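PDB 6A7H: RTX toxin from Vibrio vulnificus CMCP6, which probably acts as a Ras/Rap1-specific endopeptidase that cleaves and inactivates the small GTPases Ras and Rap1. Local coordinates for residues Ala389-Ser394 / Met408-Ala413. Sequence-based numbering, arbitrary orientation.
Sequences ALDANS and MYRAGA
Arg410 reaches from helix 405-422 to Asp391 at the end of strand 386-391, an outermost strand of a four-stranded parallel sheet in an alpha/beta fold, and the side-on salt bridge illustrates how such a strand end can be tied to the helix that follows it in the chain. Arg410 CB lies 3.8 Å from Ser394 OG; CG leaves anti to the backbone N (chi1 175°) and the chain stays extended from CG to NE, its CG and CD skirting Asp391 OD1. Arg410 NE donates to Asp391 OD1 over 3.1 Å, a fairly straight bond (161°) on the syn side of the carboxylate. At the tip, Arg410 NH2 donates a second hydrogen bond to Asp391 OD2, 3.2 Å long and from above the carboxylate plane, with the carboxylate and guanidinium planes 59° apart. Asp391 OD1 also accepts a weak bond from Ala392 N. Farther along, Ala392 CB packs on Ala413 CB at 3.5 Å, while Ser394 OG sits at the edge of the Tyr409 ring, 3.2 Å from its CD2. The phenol is held by Asp249 of helix 240-263, and one water bridges the segments, accepting from Asn393 N and donating to Tyr409 OH at 2.9 Å.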
loop_
_atom_site.group_PDB
_atom_site.type_symbol
_atom_site.label_atom_id
_atom_site.label_comp_id
_atom_site.label_asym_id
_atom_site.label_seq_id
_atom_site.Cartn_x
_atom_site.Cartn_y
_atom_site.Cartn_z
ATOM N N ALA A 389 -7.870 -9.674 -10.030
ATOM C CA ALA A 389 -7.217 -9.773 -8.730
ATOM C C ALA A 389 -7.697 -8.633 -7.837
ATOM O O ALA A 389 -7.774 -7.480 -8.278
ATOM C CB ALA A 389 -5.729 -9.741 -8.901
ATOM N N LEU A 390 -8.053 -8.934 -6.595
ATOM C CA LEU A 390 -8.746 -7.930 -5.798
ATOM C C LEU A 390 -7.970 -7.403 -4.596
ATOM O O LEU A 390 -8.407 -6.451 -3.947
ATOM C CB LEU A 390 -10.088 -8.492 -5.327
ATOM C CG LEU A 390 -11.134 -8.689 -6.428
ATOM C CD1 LEU A 390 -12.411 -9.308 -5.885
ATOM C CD2 LEU A 390 -11.423 -7.350 -7.093
ATOM N N ASP A 391 -6.834 -8.010 -4.278
ATOM C CA ASP A 391 -6.113 -7.616 -3.065
ATOM C C ASP A 391 -5.156 -6.444 -3.312
ATOM O O ASP A 391 -4.665 -6.245 -4.430
ATOM C CB ASP A 391 -5.332 -8.812 -2.482
ATOM C CG ASP A 391 -5.021 -8.640 -0.990
ATOM O OD1 ASP A 391 -5.465 -7.624 -0.391
ATOM O OD2 ASP A 391 -4.343 -9.524 -0.416
ATOM N N ALA A 392 -4.885 -5.686 -2.256
ATOM C CA ALA A 392 -3.907 -4.610 -2.319
ATOM C C ALA A 392 -2.486 -5.138 -2.084
ATOM O O ALA A 392 -2.239 -6.342 -2.207
ATOM C CB ALA A 392 -4.248 -3.555 -1.326
ATOM N N ASN A 393 -1.558 -4.245 -1.740
ATOM C CA ASN A 393 -0.141 -4.595 -1.723
ATOM C C ASN A 393 0.464 -4.830 -0.339
ATOM O O ASN A 393 1.662 -5.086 -0.215
ATOM C CB ASN A 393 0.664 -3.508 -2.438
ATOM C CG ASN A 393 0.261 -3.352 -3.905
ATOM O OD1 ASN A 393 -0.166 -4.314 -4.550
ATOM N ND2 ASN A 393 0.398 -2.137 -4.433
ATOM N N SER A 394 -0.355 -4.768 0.701
ATOM C CA SER A 394 0.185 -4.857 2.053
ATOM C C SER A 394 -0.055 -6.223 2.691
ATOM O O SER A 394 -0.640 -7.113 2.089
ATOM C CB SER A 394 -0.416 -3.762 2.923
ATOM O OG SER A 394 -1.822 -3.911 2.980
ATOM N N MET A 408 -6.425 -1.707 8.910
ATOM C CA MET A 408 -7.286 -0.665 8.362
ATOM C C MET A 408 -6.799 -0.285 6.979
ATOM O O MET A 408 -7.598 -0.061 6.073
ATOM C CB MET A 408 -7.330 0.565 9.268
ATOM C CG MET A 408 -8.114 0.335 10.541
ATOM S SD MET A 408 -8.230 1.762 11.637
ATOM C CE MET A 408 -6.537 2.193 11.928
ATOM N N TYR A 409 -5.482 -0.219 6.819
ATOM C CA TYR A 409 -4.918 0.126 5.527
ATOM C C TYR A 409 -5.357 -0.894 4.464
ATOM O O TYR A 409 -5.826 -0.518 3.403
ATOM C CB TYR A 409 -3.391 0.205 5.594
ATOM C CG TYR A 409 -2.781 0.353 4.233
ATOM C CD1 TYR A 409 -2.694 1.600 3.631
ATOM C CD2 TYR A 409 -2.323 -0.761 3.527
ATOM C CE1 TYR A 409 -2.150 1.746 2.371
ATOM C CE2 TYR A 409 -1.794 -0.628 2.255
ATOM C CZ TYR A 409 -1.706 0.633 1.682
ATOM O OH TYR A 409 -1.179 0.787 0.419
ATOM N N ARG A 410 -5.222 -2.183 4.757
ATOM C CA ARG A 410 -5.611 -3.189 3.779
ATOM C C ARG A 410 -7.107 -3.106 3.428
ATOM O O ARG A 410 -7.482 -3.212 2.266
ATOM C CB ARG A 410 -5.283 -4.595 4.272
ATOM C CG ARG A 410 -5.807 -5.654 3.302
ATOM C CD ARG A 410 -5.420 -7.014 3.731
ATOM N NE ARG A 410 -5.670 -8.019 2.708
ATOM C CZ ARG A 410 -6.233 -9.195 2.960
ATOM N NH1 ARG A 410 -6.623 -9.475 4.197
ATOM N NH2 ARG A 410 -6.403 -10.090 1.986
ATOM N N ALA A 411 -7.957 -2.910 4.430
ATOM C CA ALA A 411 -9.396 -2.841 4.203
ATOM C C ALA A 411 -9.743 -1.615 3.372
ATOM O O ALA A 411 -10.620 -1.659 2.507
ATOM C CB ALA A 411 -10.157 -2.823 5.534
ATOM N N GLY A 412 -9.032 -0.524 3.636
ATOM C CA GLY A 412 -9.204 0.694 2.874
ATOM C C GLY A 412 -8.803 0.500 1.423
ATOM O O GLY A 412 -9.560 0.835 0.511
ATOM N N ALA A 413 -7.606 -0.042 1.209
ATOM C CA ALA A 413 -7.092 -0.206 -0.140
ATOM C C ALA A 413 -7.921 -1.230 -0.925
ATOM O O ALA A 413 -8.220 -1.022 -2.099
ATOM C CB ALA A 413 -5.622 -0.612 -0.106
HETATM O O HOH W 1 -1.524 -1.655 -1.039
#